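Local coordinates for uncharacterized protein Atu1656 (Agrobacterium tumefaciens, PDB 2OJH) that is of unknown function but belongs to the TolB family and folds into a six-bladed beta-propeller of antiparallel sheets, at residues F27-R32 with E262-L267; D229-V234 with Q252-D257; G272-P277 with D284-V289. All blocks are in the same frame, centred on the assembly; numbering follows the deposited sequence.

Interaction 1: F27-R32 with E262-L267; sequences FNIRTR and ETLFDL
Arg32 NH1 donates to Glu262 OE1 at 2.8 Å, the first prong of an end-on salt bridge. The second prong is Arg32 NH2, 3.0 Å from Glu262 OE2. The bridge spans the seam between two neighbouring blades of a six-bladed beta-propeller: Glu262 starts strand 262-267, an outermost strand of its sheet, while Arg32 follows the turn after strand 22-28 in the blade that also contains strand 285-291 from the C-terminal end. The two side chains meet tip to tip but are not coplanar. Their flat groups are turned 64° apart, and both carboxylate oxygens are approached from above the carboxylate plane. Arg32 NE is engaged as well, donating to Ile29 O at 2.9 Å within its own turn, so all three guanidinium nitrogens have acceptors and the group's rotation is fixed.

Leu264 joins the polar and apolar halves of the contact. Its CD2 covers one guanidinium face, offset toward the rim and 3.6 Å from Arg32 NH1, whereas CD1 approaches Phe27 CE2 at 3.9 Å. Leu264 and Phe265 form a classic beta bulge opposite Val251, and both residues direct their CB toward 27-32. With CG anti to the backbone N (chi1 -176°) and CB directed toward 262-267, Phe27 meets Phe265 obliquely, ring centroids 5.1 Å apart and planes at 54°; Phe265 CE1 lies over one Phe27 face, near the rim, 3.6 Å from Phe27 CD1.

Interaction 2: D229-V234 with Q252-D257; sequences DKVVFV and QLMDMD
Phe233 lays its ring across the neighbouring strand, where Gln252 CB sits over the ring face as a CH-pi donor, 3.6 Å from the Phe233 ring centroid and 19° off the ring normal. Chi1 of 65° puts Phe233 CG between the backbone N and the carbonyl carbon, and the side chain's end comes nearer the partner strand. Met254, a selenomethionine, adds an oblique Met-aromatic contact, its SE 3.6 Å from Phe233 CE1. The CE of Met254 continues to Val231 CG1 at 3.5 Å, the two side chains lying side by side. The register puts Phe233, Gln252, Val231 and Met254 on one face of the sheet; Val232 and Leu253 occupy the other.

These residues belong to the beta hairpin of strands 230-237 and 247-255, the middle pair of a four-stranded propeller blade. The short segments run antiparallel at 156°, and the hydrogen-bonded pairs Val231-Met254 and Phe233-Gln252 each contribute two backbone bonds, the first including Val231 N to Met254 O at 2.8 Å.

Toward Asp229 and Met256 the chemistry turns polar. Lys230 NZ forms a salt bridge with Asp255 OD1 at 2.8 Å, while Asp255 OD2 is held by Asn260 and the Asp229 carboxylate pairs with Arg30. The direct bond from Met256 N to Asp229 O is weak; a water bridges the same two atoms, donating to Asp229 O at 2.9 Å and accepting from Met256 N at 3.1 Å.

Interaction 3: G272-P277 with D284-V289; sequences GTMNSP and DEFAYV
Thr273 makes the tight part of this contact, meeting the backbone of Val289 with both its carbonyl and its hydroxyl. Val289 N donates to a lone pair of Thr273 O in the carbonyl plane at 3.0 Å, and Thr273 OG1 donates back to Val289 O at 3.1 Å, nearly along the C=O axis. The hydroxyl is used twice, since OG1 also accepts from Gly270 N. Two CA-H...O contacts accompany these bonds, the shorter from Tyr288 CA to Thr273 O at 3.2 Å.

The segment 272-277 belongs to the loop before strand 285-291. That C-terminal strand pairs antiparallel with N-terminal strand 22-28, the ring closure (velcro) known from beta-propellers. Gly272 has phi 93°, where a CB would press on the preceding carbonyl O, and its own O lies 3.6 Å from Val289 CG2.

The looser part is apolar and rests on one methyl group. Met274, a selenomethionine, bends at chi3 (58°) to swing CE toward the strand, 3.8 Å from Phe286 CE1 and 3.9 Å from Tyr288 CB. Neither side faces solvent: all six touching residues are buried. From Met274 on, the loop reaches other blades: Met274 O accepts from His223 NE2, and Ser276 OG bonds to Asn88 O.

Interactions 2 and 3 are buried, whereas interaction 1 is only partly so; its centre lies about 18 Å from the centre of the chain, against about 14 and 7 Å for interactions 2 and 3. Interaction 2 works inside one blade through regular strand pairing; interaction 3 ties a loop to the strand of the closing blade; interaction 1 joins these two blades through side chains. Glu262 N bonds to Leu253 O between adjacent strands, and Ile29 N to Asp284 O just outside strands 22-28 and 285-291. Interactions 2 and 3 meet by apolar packing of Val232 and Val234 against Phe286 and Met274. Charge pairs cross interactions 1 and 2, not 3, though its Asp284 pairs with Arg30.

Interaction 1: F27-R32 with E262-L267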
ATOM      1  N   PHE A  27      -3.781  -3.367 -14.488  1.00 34.32           N
ATOM      2  CA  PHE A  27      -4.068  -2.349 -15.487  1.00 34.35           C
ATOM      3  C   PHE A  27      -2.718  -1.849 -15.982  1.00 34.44           C
ATOM      4  O   PHE A  27      -1.804  -1.552 -15.179  1.00 34.25           O
ATOM      5  CB  PHE A  27      -4.839  -1.204 -14.866  1.00 33.78           C
ATOM      6  CG  PHE A  27      -5.277  -0.143 -15.844  1.00 35.57           C
ATOM      7  CD1 PHE A  27      -6.407  -0.322 -16.609  1.00 35.47           C
ATOM      8  CD2 PHE A  27      -4.565   1.060 -15.958  1.00 35.86           C
ATOM      9  CE1 PHE A  27      -6.831   0.669 -17.534  1.00 37.19           C
ATOM     10  CE2 PHE A  27      -4.961   2.041 -16.837  1.00 35.72           C
ATOM     11  CZ  PHE A  27      -6.113   1.857 -17.634  1.00 35.31           C
ATOM     12  N   ASN A  28      -2.602  -1.768 -17.302  1.00 34.66           N
ATOM     13  CA  ASN A  28      -1.395  -1.277 -17.933  1.00 34.58           C
ATOM     14  C   ASN A  28      -1.647   0.183 -18.274  1.00 34.73           C
ATOM     15  O   ASN A  28      -2.534   0.496 -19.059  1.00 35.72           O
ATOM     16  CB  ASN A  28      -1.052  -2.119 -19.172  1.00 34.29           C
ATOM     17  CG  ASN A  28       0.231  -1.651 -19.869  1.00 34.24           C
ATOM     18  OD1 ASN A  28       0.388  -0.470 -20.161  1.00 34.10           O
ATOM     19  ND2 ASN A  28       1.146  -2.590 -20.150  1.00 32.92           N
ATOM     20  N   ILE A  29      -0.880   1.088 -17.668  1.00 34.31           N
ATOM     21  CA  ILE A  29      -1.091   2.506 -17.908  1.00 33.82           C
ATOM     22  C   ILE A  29      -0.559   3.016 -19.252  1.00 34.35           C
ATOM     23  O   ILE A  29      -0.918   4.111 -19.679  1.00 33.87           O
ATOM     24  CB  ILE A  29      -0.534   3.397 -16.756  1.00 34.20           C
ATOM     25  CG1 ILE A  29       1.004   3.323 -16.677  1.00 33.59           C
ATOM     26  CG2 ILE A  29      -1.208   3.054 -15.403  1.00 33.30           C
ATOM     27  CD1 ILE A  29       1.650   4.615 -15.995  1.00 33.58           C
ATOM     28  N   ARG A  30       0.279   2.228 -19.920  1.00 34.16           N
ATOM     29  CA  ARG A  30       0.796   2.617 -21.229  1.00 35.05           C
ATOM     30  C   ARG A  30      -0.201   2.308 -22.359  1.00 35.43           C
ATOM     31  O   ARG A  30      -0.465   3.143 -23.213  1.00 35.35           O
ATOM     32  CB  ARG A  30       2.145   1.920 -21.492  1.00 35.29           C
ATOM     33  CG  ARG A  30       3.170   2.108 -20.364  1.00 33.90           C
ATOM     34  CD  ARG A  30       3.345   3.584 -19.976  1.00 35.09           C
ATOM     35  NE  ARG A  30       4.306   3.729 -18.885  1.00 33.11           N
ATOM     36  CZ  ARG A  30       4.537   4.855 -18.222  1.00 34.20           C
ATOM     37  NH1 ARG A  30       3.876   5.970 -18.525  1.00 33.15           N
ATOM     38  NH2 ARG A  30       5.439   4.870 -17.250  1.00 34.65           N
ATOM     39  N   THR A  31      -0.743   1.097 -22.347  1.00 36.22           N
ATOM     40  CA  THR A  31      -1.663   0.617 -23.382  1.00 37.22           C
ATOM     41  C   THR A  31      -3.121   0.836 -22.963  1.00 37.74           C
ATOM     42  O   THR A  31      -4.032   0.729 -23.785  1.00 37.91           O
ATOM     43  CB  THR A  31      -1.468  -0.869 -23.625  1.00 37.26           C
ATOM     44  OG1 THR A  31      -1.801  -1.561 -22.426  1.00 36.68           O
ATOM     45  CG2 THR A  31      -0.014  -1.195 -24.007  1.00 38.10           C
ATOM     46  N   ARG A  32      -3.321   1.128 -21.681  1.00 38.14           N
ATOM     47  CA  ARG A  32      -4.631   1.342 -21.064  1.00 39.39           C
ATOM     48  C   ARG A  32      -5.526   0.092 -21.181  1.00 39.98           C
ATOM     49  O   ARG A  32      -6.736   0.184 -21.347  1.00 39.87           O
ATOM     50  CB  ARG A  32      -5.297   2.630 -21.591  1.00 40.09           C
ATOM     51  CG  ARG A  32      -4.474   3.925 -21.313  1.00 40.81           C
ATOM     52  CD  ARG A  32      -4.491   4.272 -19.837  1.00 43.51           C
ATOM     53  NE  ARG A  32      -3.551   5.322 -19.440  1.00 46.20           N
ATOM     54  CZ  ARG A  32      -3.900   6.572 -19.160  1.00 47.11           C
ATOM     55  NH1 ARG A  32      -5.168   6.953 -19.256  1.00 46.31           N
ATOM     56  NH2 ARG A  32      -2.971   7.450 -18.795  1.00 47.77           N
ATOM     57  N   GLU A 262      -6.069  12.219 -13.801  1.00 35.85           N
ATOM     58  CA  GLU A 262      -7.089  11.597 -14.631  1.00 36.74           C
ATOM     59  C   GLU A 262      -7.707  10.414 -13.906  1.00 36.36           C
ATOM     60  O   GLU A 262      -7.074   9.821 -13.031  1.00 36.49           O
ATOM     61  CB  GLU A 262      -6.508  11.165 -15.982  1.00 36.72           C
ATOM     62  CG  GLU A 262      -5.399  10.107 -15.893  1.00 37.60           C
ATOM     63  CD  GLU A 262      -4.723   9.879 -17.237  1.00 39.22           C
ATOM     64  OE1 GLU A 262      -5.443   9.560 -18.214  1.00 43.88           O
ATOM     65  OE2 GLU A 262      -3.485  10.039 -17.327  1.00 41.30           O
ATOM     66  N   THR A 263      -8.937  10.079 -14.278  1.00 36.15           N
ATOM     67  CA  THR A 263      -9.577   8.844 -13.808  1.00 35.97           C
ATOM     68  C   THR A 263      -9.243   7.730 -14.776  1.00 35.27           C
ATOM     69  O   THR A 263      -9.568   7.799 -15.961  1.00 35.18           O
ATOM     70  CB  THR A 263     -11.108   9.017 -13.698  1.00 36.46           C
ATOM     71  OG1 THR A 263     -11.373  10.089 -12.790  1.00 39.63           O
ATOM     72  CG2 THR A 263     -11.768   7.760 -13.156  1.00 36.29           C
ATOM     73  N   LEU A 264      -8.547   6.711 -14.294  1.00 33.42           N
ATOM     74  CA  LEU A 264      -8.269   5.561 -15.123  1.00 33.06           C
ATOM     75  C   LEU A 264      -9.551   4.739 -15.286  1.00 34.83           C
ATOM     76  O   LEU A 264      -9.932   4.400 -16.407  1.00 35.13           O
ATOM     77  CB  LEU A 264      -7.140   4.715 -14.499  1.00 32.65           C
ATOM     78  CG  LEU A 264      -5.816   5.460 -14.462  1.00 31.47           C
ATOM     79  CD1 LEU A 264      -4.717   4.513 -13.851  1.00 30.40           C
ATOM     80  CD2 LEU A 264      -5.376   5.977 -15.835  1.00 30.23           C
ATOM     81  N   PHE A 265     -10.231   4.413 -14.181  1.00 35.27           N
ATOM     82  CA  PHE A 265     -11.524   3.721 -14.268  1.00 35.58           C
ATOM     83  C   PHE A 265     -12.304   3.906 -12.961  1.00 35.31           C
ATOM     84  O   PHE A 265     -11.707   4.221 -11.947  1.00 33.92           O
ATOM     85  CB  PHE A 265     -11.327   2.234 -14.585  1.00 35.02           C
ATOM     86  CG  PHE A 265     -10.223   1.583 -13.792  1.00 36.12           C
ATOM     87  CD1 PHE A 265      -8.923   1.582 -14.283  1.00 36.75           C
ATOM     88  CD2 PHE A 265     -10.485   0.968 -12.567  1.00 34.42           C
ATOM     89  CE1 PHE A 265      -7.887   0.973 -13.557  1.00 35.41           C
ATOM     90  CE2 PHE A 265      -9.464   0.348 -11.839  1.00 34.96           C
ATOM     91  CZ  PHE A 265      -8.164   0.370 -12.338  1.00 35.75           C
ATOM     92  N   ASP A 266     -13.637   3.764 -13.028  1.00 35.54           N
ATOM     93  CA  ASP A 266     -14.479   3.606 -11.838  1.00 36.43           C
ATOM     94  C   ASP A 266     -14.316   2.194 -11.298  1.00 37.16           C
ATOM     95  O   ASP A 266     -13.981   1.265 -12.041  1.00 37.61           O
ATOM     96  CB  ASP A 266     -15.936   3.796 -12.169  1.00 36.71           C
ATOM     97  CG  ASP A 266     -16.257   5.213 -12.625  1.00 38.33           C
ATOM     98  OD1 ASP A 266     -15.472   6.135 -12.340  1.00 38.71           O
ATOM     99  OD2 ASP A 266     -17.306   5.393 -13.275  1.00 43.89           O
ATOM    100  N   LEU A 267     -14.595   2.024 -10.017  1.00 37.19           N
ATOM    101  CA  LEU A 267     -14.392   0.737  -9.374  1.00 37.22           C
ATOM    102  C   LEU A 267     -15.270   0.611  -8.123  1.00 37.21           C
ATOM    103  O   LEU A 267     -15.513   1.593  -7.403  1.00 36.82           O
ATOM    104  CB  LEU A 267     -12.916   0.554  -9.035  1.00 37.75           C
ATOM    105  CG  LEU A 267     -12.514  -0.648  -8.198  1.00 38.95           C
ATOM    106  CD1 LEU A 267     -11.267  -1.311  -8.740  1.00 43.18           C
ATOM    107  CD2 LEU A 267     -12.271  -0.233  -6.757  1.00 43.05           C
TER

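Interaction 2: D229-V234 with Q252-D257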
ATOM      1  N   ASP A 229       7.371   8.641 -13.158  1.00 36.62           N
ATOM      2  CA  ASP A 229       6.582   9.651 -13.877  1.00 36.57           C
ATOM      3  C   ASP A 229       5.147   9.822 -13.348  1.00 36.71           C
ATOM      4  O   ASP A 229       4.502  10.832 -13.625  1.00 36.04           O
ATOM      5  CB  ASP A 229       6.558   9.399 -15.411  1.00 36.45           C
ATOM      6  CG  ASP A 229       5.965   8.026 -15.798  1.00 37.99           C
ATOM      7  OD1 ASP A 229       6.105   7.063 -15.026  1.00 37.91           O
ATOM      8  OD2 ASP A 229       5.358   7.924 -16.893  1.00 40.17           O
ATOM      9  N   LYS A 230       4.653   8.828 -12.610  1.00 36.40           N
ATOM     10  CA  LYS A 230       3.222   8.756 -12.284  1.00 36.42           C
ATOM     11  C   LYS A 230       2.988   8.280 -10.866  1.00 36.13           C
ATOM     12  O   LYS A 230       3.791   7.532 -10.279  1.00 36.63           O
ATOM     13  CB  LYS A 230       2.488   7.788 -13.246  1.00 36.12           C
ATOM     14  CG  LYS A 230       2.400   8.199 -14.731  1.00 36.79           C
ATOM     15  CD  LYS A 230       1.534   9.431 -14.916  1.00 35.36           C
ATOM     16  CE  LYS A 230       1.365   9.769 -16.403  1.00 37.33           C
ATOM     17  NZ  LYS A 230       0.774  11.130 -16.639  1.00 37.98           N
ATOM     18  N   VAL A 231       1.855   8.715 -10.329  1.00 36.23           N
ATOM     19  CA  VAL A 231       1.336   8.236  -9.052  1.00 35.11           C
ATOM     20  C   VAL A 231      -0.099   7.750  -9.284  1.00 35.40           C
ATOM     21  O   VAL A 231      -0.935   8.504  -9.832  1.00 34.45           O
ATOM     22  CB  VAL A 231       1.303   9.414  -8.009  1.00 34.91           C
ATOM     23  CG1 VAL A 231       0.583   9.002  -6.715  1.00 34.23           C
ATOM     24  CG2 VAL A 231       2.745   9.926  -7.721  1.00 31.44           C
ATOM     25  N   VAL A 232      -0.389   6.533  -8.816  1.00 34.87           N
ATOM     26  CA  VAL A 232      -1.761   5.987  -8.836  1.00 34.99           C
ATOM     27  C   VAL A 232      -2.342   6.109  -7.411  1.00 35.01           C
ATOM     28  O   VAL A 232      -1.606   6.043  -6.417  1.00 35.15           O
ATOM     29  CB  VAL A 232      -1.770   4.489  -9.356  1.00 35.27           C
ATOM     30  CG1 VAL A 232      -1.101   3.567  -8.370  1.00 34.78           C
ATOM     31  CG2 VAL A 232      -3.183   3.994  -9.660  1.00 35.69           C
ATOM     32  N   PHE A 233      -3.652   6.291  -7.299  1.00 34.26           N
ATOM     33  CA  PHE A 233      -4.272   6.480  -5.998  1.00 34.40           C
ATOM     34  C   PHE A 233      -5.774   6.302  -6.176  1.00 34.31           C
ATOM     35  O   PHE A 233      -6.242   6.148  -7.305  1.00 33.18           O
ATOM     36  CB  PHE A 233      -3.897   7.844  -5.360  1.00 34.53           C
ATOM     37  CG  PHE A 233      -4.414   9.060  -6.115  1.00 35.14           C
ATOM     38  CD1 PHE A 233      -3.716   9.550  -7.199  1.00 35.43           C
ATOM     39  CD2 PHE A 233      -5.542   9.745  -5.681  1.00 34.83           C
ATOM     40  CE1 PHE A 233      -4.168  10.688  -7.884  1.00 34.70           C
ATOM     41  CE2 PHE A 233      -6.020  10.875  -6.386  1.00 33.24           C
ATOM     42  CZ  PHE A 233      -5.331  11.327  -7.471  1.00 32.66           C
ATOM     43  N   VAL A 234      -6.505   6.227  -5.067  1.00 34.14           N
ATOM     44  CA  VAL A 234      -7.964   6.089  -5.105  1.00 34.50           C
ATOM     45  C   VAL A 234      -8.614   7.378  -4.598  1.00 35.00           C
ATOM     46  O   VAL A 234      -8.155   7.929  -3.606  1.00 35.38           O
ATOM     47  CB  VAL A 234      -8.420   4.956  -4.202  1.00 35.58           C
ATOM     48  CG1 VAL A 234      -9.946   4.916  -4.069  1.00 31.64           C
ATOM     49  CG2 VAL A 234      -7.896   3.599  -4.716  1.00 34.28           C
ATOM     50  N   GLN A 252      -7.329   6.774  -9.793  1.00 35.67           N
ATOM     51  CA  GLN A 252      -6.807   7.956 -10.418  1.00 35.97           C
ATOM     52  C   GLN A 252      -5.338   7.811 -10.712  1.00 35.21           C
ATOM     53  O   GLN A 252      -4.640   7.023 -10.072  1.00 35.11           O
ATOM     54  CB  GLN A 252      -6.951   9.160  -9.484  1.00 36.28           C
ATOM     55  CG  GLN A 252      -8.325   9.392  -8.936  1.00 38.25           C
ATOM     56  CD  GLN A 252      -9.210  10.047  -9.937  1.00 41.10           C
ATOM     57  OE1 GLN A 252      -9.925   9.372 -10.653  1.00 45.44           O
ATOM     58  NE2 GLN A 252      -9.147  11.370 -10.030  1.00 42.31           N
ATOM     59  N   LEU A 253      -4.871   8.625 -11.656  1.00 35.24           N
ATOM     60  CA  LEU A 253      -3.458   8.699 -11.985  1.00 35.86           C
ATOM     61  C   LEU A 253      -3.105  10.167 -12.189  1.00 35.79           C
ATOM     62  O   LEU A 253      -3.935  10.955 -12.695  1.00 35.27           O
ATOM     63  CB  LEU A 253      -3.158   7.908 -13.269  1.00 36.32           C
ATOM     64  CG  LEU A 253      -1.703   7.537 -13.603  1.00 35.41           C
ATOM     65  CD1 LEU A 253      -1.229   6.446 -12.715  1.00 32.58           C
ATOM     66  CD2 LEU A 253      -1.528   7.088 -15.084  1.00 36.10           C
HETATM   67  N   MSE A 254      -1.888  10.525 -11.783  1.00 36.12           N
HETATM   68  CA  MSE A 254      -1.349  11.871 -12.009  1.00 38.42           C
HETATM   69  C   MSE A 254       0.177  11.860 -12.136  1.00 37.40           C
HETATM   70  O   MSE A 254       0.831  10.874 -11.786  1.00 37.10           O
HETATM   71  CB  MSE A 254      -1.732  12.763 -10.836  1.00 37.78           C
HETATM   72  CG  MSE A 254      -1.058  12.314  -9.548  1.00 38.33           C
HETATM   73 SE   MSE A 254      -1.720  13.301  -8.002  1.00 45.79          SE
HETATM   74  CE  MSE A 254      -0.913  12.202  -6.613  1.00 35.33           C
ATOM     75  N   ASP A 255       0.727  12.980 -12.608  1.00 37.92           N
ATOM     76  CA  ASP A 255       2.185  13.201 -12.656  1.00 38.20           C
ATOM     77  C   ASP A 255       2.748  13.290 -11.225  1.00 38.53           C
ATOM     78  O   ASP A 255       1.995  13.570 -10.277  1.00 37.51           O
ATOM     79  CB  ASP A 255       2.500  14.501 -13.427  1.00 38.78           C
ATOM     80  CG  ASP A 255       2.075  14.450 -14.904  1.00 39.55           C
ATOM     81  OD1 ASP A 255       1.926  13.341 -15.459  1.00 40.92           O
ATOM     82  OD2 ASP A 255       1.895  15.527 -15.529  1.00 42.07           O
HETATM   83  N   MSE A 256       4.056  13.052 -11.055  1.00 38.76           N
HETATM   84  CA  MSE A 256       4.713  13.220  -9.740  1.00 40.16           C
HETATM   85  C   MSE A 256       4.405  14.546  -9.025  1.00 39.43           C
HETATM   86  O   MSE A 256       4.350  14.596  -7.795  1.00 39.27           O
HETATM   87  CB  MSE A 256       6.228  13.132  -9.854  1.00 41.67           C
HETATM   88  CG  MSE A 256       6.759  11.840 -10.328  1.00 44.88           C
HETATM   89 SE   MSE A 256       6.200  10.320  -9.256  0.80 60.06          SE
HETATM   90  CE  MSE A 256       7.182  10.621  -7.665  1.00 41.35           C
ATOM     91  N   ASP A 257       4.239  15.624  -9.789  1.00 39.00           N
ATOM     92  CA  ASP A 257       4.048  16.946  -9.193  1.00 38.08           C
ATOM     93  C   ASP A 257       2.571  17.248  -9.028  1.00 37.89           C
ATOM     94  O   ASP A 257       2.193  18.369  -8.666  1.00 37.41           O
ATOM     95  CB  ASP A 257       4.746  18.047 -10.024  1.00 38.64           C
ATOM     96  CG  ASP A 257       4.130  18.235 -11.404  1.00 40.38           C
ATOM     97  OD1 ASP A 257       3.332  17.384 -11.837  1.00 39.70           O
ATOM     98  OD2 ASP A 257       4.445  19.248 -12.067  1.00 42.36           O
TER
HETATM   99  O   HOH W   1       5.879  13.396 -13.586  1.00 52.24           O

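Interaction 3: G272-P277 with D284-V289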
ATOM      1  N   GLY A 272      -8.844  -2.392   0.533  1.00 35.93           N
ATOM      2  CA  GLY A 272      -8.405  -3.640  -0.112  1.00 34.98           C
ATOM      3  C   GLY A 272      -7.974  -3.475  -1.574  1.00 35.54           C
ATOM      4  O   GLY A 272      -7.148  -4.256  -2.087  1.00 35.03           O
ATOM      5  N   THR A 273      -8.535  -2.477  -2.254  1.00 34.42           N
ATOM      6  CA  THR A 273      -8.257  -2.261  -3.676  1.00 34.63           C
ATOM      7  C   THR A 273      -6.738  -2.136  -3.919  1.00 36.14           C
ATOM      8  O   THR A 273      -6.183  -2.811  -4.799  1.00 35.52           O
ATOM      9  CB  THR A 273      -9.066  -1.035  -4.220  1.00 35.38           C
ATOM     10  OG1 THR A 273     -10.447  -1.379  -4.205  1.00 33.04           O
ATOM     11  CG2 THR A 273      -8.685  -0.670  -5.647  1.00 34.61           C
HETATM   12  N   MSE A 274      -6.057  -1.283  -3.147  1.00 35.79           N
HETATM   13  CA  MSE A 274      -4.615  -1.085  -3.345  1.00 37.66           C
HETATM   14  C   MSE A 274      -3.926  -0.512  -2.100  1.00 37.24           C
HETATM   15  O   MSE A 274      -3.191   0.480  -2.203  1.00 36.40           O
HETATM   16  CB  MSE A 274      -4.312  -0.196  -4.586  1.00 37.04           C
HETATM   17  CG  MSE A 274      -4.841   1.191  -4.491  1.00 39.17           C
HETATM   18 SE   MSE A 274      -4.369   2.282  -6.062  0.80 45.35          SE
HETATM   19  CE  MSE A 274      -5.218   1.128  -7.438  1.00 38.54           C
ATOM     20  N   ASN A 275      -4.124  -1.115  -0.918  1.00 35.23           N
ATOM     21  CA  ASN A 275      -3.548  -0.447   0.271  1.00 37.35           C
ATOM     22  C   ASN A 275      -2.045  -0.319   0.190  1.00 37.44           C
ATOM     23  O   ASN A 275      -1.466   0.671   0.665  1.00 38.01           O
ATOM     24  CB  ASN A 275      -3.897  -1.162   1.589  1.00 36.30           C
ATOM     25  CG  ASN A 275      -5.350  -1.195   1.831  1.00 38.84           C
ATOM     26  OD1 ASN A 275      -6.057  -2.010   1.234  1.00 38.24           O
ATOM     27  ND2 ASN A 275      -5.835  -0.290   2.685  1.00 38.80           N
ATOM     28  N   SER A 276      -1.413  -1.337  -0.375  1.00 37.95           N
ATOM     29  CA  SER A 276       0.034  -1.479  -0.319  1.00 37.42           C
ATOM     30  C   SER A 276       0.683  -1.229  -1.701  1.00 37.08           C
ATOM     31  O   SER A 276      -0.026  -1.238  -2.724  1.00 36.84           O
ATOM     32  CB  SER A 276       0.385  -2.872   0.179  1.00 39.42           C
ATOM     33  OG  SER A 276       0.104  -2.972   1.566  1.00 42.17           O
ATOM     34  N   PRO A 277       2.012  -0.993  -1.738  1.00 36.75           N
ATOM     35  CA  PRO A 277       2.677  -0.672  -3.013  1.00 35.63           C
ATOM     36  C   PRO A 277       2.376  -1.701  -4.093  1.00 37.17           C
ATOM     37  O   PRO A 277       2.664  -2.895  -3.913  1.00 34.74           O
ATOM     38  CB  PRO A 277       4.154  -0.637  -2.657  1.00 37.32           C
ATOM     39  CG  PRO A 277       4.211  -0.319  -1.194  1.00 35.94           C
ATOM     40  CD  PRO A 277       2.952  -0.957  -0.595  1.00 35.59           C
ATOM     41  N   ASP A 284       4.907   0.024 -15.749  1.00 36.45           N
ATOM     42  CA  ASP A 284       3.878   0.207 -16.784  1.00 36.93           C
ATOM     43  C   ASP A 284       2.521  -0.310 -16.351  1.00 36.86           C
ATOM     44  O   ASP A 284       1.505   0.028 -16.965  1.00 36.87           O
ATOM     45  CB  ASP A 284       4.278  -0.503 -18.074  1.00 37.33           C
ATOM     46  CG  ASP A 284       5.582   0.048 -18.647  1.00 39.04           C
ATOM     47  OD1 ASP A 284       5.829   1.271 -18.527  1.00 39.78           O
ATOM     48  OD2 ASP A 284       6.335  -0.748 -19.203  1.00 41.85           O
ATOM     49  N   GLU A 285       2.512  -1.114 -15.294  1.00 35.35           N
ATOM     50  CA  GLU A 285       1.280  -1.782 -14.872  1.00 37.40           C
ATOM     51  C   GLU A 285       1.188  -1.779 -13.368  1.00 36.57           C
ATOM     52  O   GLU A 285       2.217  -1.804 -12.681  1.00 35.86           O
ATOM     53  CB  GLU A 285       1.246  -3.244 -15.347  1.00 36.20           C
ATOM     54  CG  GLU A 285       1.409  -3.392 -16.829  1.00 39.83           C
ATOM     55  CD  GLU A 285       1.351  -4.830 -17.325  1.00 40.69           C
ATOM     56  OE1 GLU A 285       1.893  -5.737 -16.669  1.00 42.29           O
ATOM     57  OE2 GLU A 285       0.793  -5.016 -18.416  1.00 46.36           O
ATOM     58  N   PHE A 286      -0.036  -1.733 -12.856  1.00 35.14           N
ATOM     59  CA  PHE A 286      -0.221  -1.958 -11.421  1.00 34.59           C
ATOM     60  C   PHE A 286      -1.308  -3.008 -11.148  1.00 34.65           C
ATOM     61  O   PHE A 286      -2.237  -3.180 -11.965  1.00 34.40           O
ATOM     62  CB  PHE A 286      -0.503  -0.619 -10.713  1.00 34.39           C
ATOM     63  CG  PHE A 286      -1.765   0.044 -11.166  1.00 32.42           C
ATOM     64  CD1 PHE A 286      -2.968  -0.345 -10.611  1.00 34.17           C
ATOM     65  CD2 PHE A 286      -1.744   1.074 -12.121  1.00 34.26           C
ATOM     66  CE1 PHE A 286      -4.155   0.227 -11.003  1.00 30.39           C
ATOM     67  CE2 PHE A 286      -2.939   1.682 -12.530  1.00 35.45           C
ATOM     68  CZ  PHE A 286      -4.142   1.268 -11.977  1.00 31.87           C
ATOM     69  N   ALA A 287      -1.196  -3.704 -10.003  1.00 33.58           N
ATOM     70  CA  ALA A 287      -2.191  -4.663  -9.550  1.00 34.22           C
ATOM     71  C   ALA A 287      -3.174  -3.972  -8.585  1.00 34.75           C
ATOM     72  O   ALA A 287      -2.806  -3.011  -7.899  1.00 34.53           O
ATOM     73  CB  ALA A 287      -1.491  -5.885  -8.854  1.00 33.82           C
ATOM     74  N   TYR A 288      -4.419  -4.448  -8.580  1.00 34.98           N
ATOM     75  CA  TYR A 288      -5.491  -3.903  -7.736  1.00 34.51           C
ATOM     76  C   TYR A 288      -6.601  -4.960  -7.575  1.00 34.91           C
ATOM     77  O   TYR A 288      -6.624  -5.964  -8.309  1.00 34.34           O
ATOM     78  CB  TYR A 288      -6.036  -2.582  -8.322  1.00 35.65           C
ATOM     79  CG  TYR A 288      -6.742  -2.768  -9.645  1.00 36.94           C
ATOM     80  CD1 TYR A 288      -6.015  -2.881 -10.839  1.00 36.34           C
ATOM     81  CD2 TYR A 288      -8.148  -2.860  -9.703  1.00 34.97           C
ATOM     82  CE1 TYR A 288      -6.673  -3.098 -12.065  1.00 36.44           C
ATOM     83  CE2 TYR A 288      -8.806  -3.077 -10.912  1.00 34.25           C
ATOM     84  CZ  TYR A 288      -8.059  -3.171 -12.085  1.00 35.40           C
ATOM     85  OH  TYR A 288      -8.688  -3.407 -13.264  1.00 35.33           O
ATOM     86  N   VAL A 289      -7.503  -4.764  -6.610  1.00 33.85           N
ATOM     87  CA  VAL A 289      -8.642  -5.666  -6.442  1.00 33.90           C
ATOM     88  C   VAL A 289      -9.910  -4.882  -6.646  1.00 34.14           C
ATOM     89  O   VAL A 289     -10.100  -3.853  -6.016  1.00 33.26           O
ATOM     90  CB  VAL A 289      -8.701  -6.344  -5.048  1.00 33.62           C
ATOM     91  CG1 VAL A 289      -9.730  -7.514  -5.036  1.00 33.89           C
ATOM     92  CG2 VAL A 289      -7.300  -6.866  -4.628  1.00 32.56           C
TER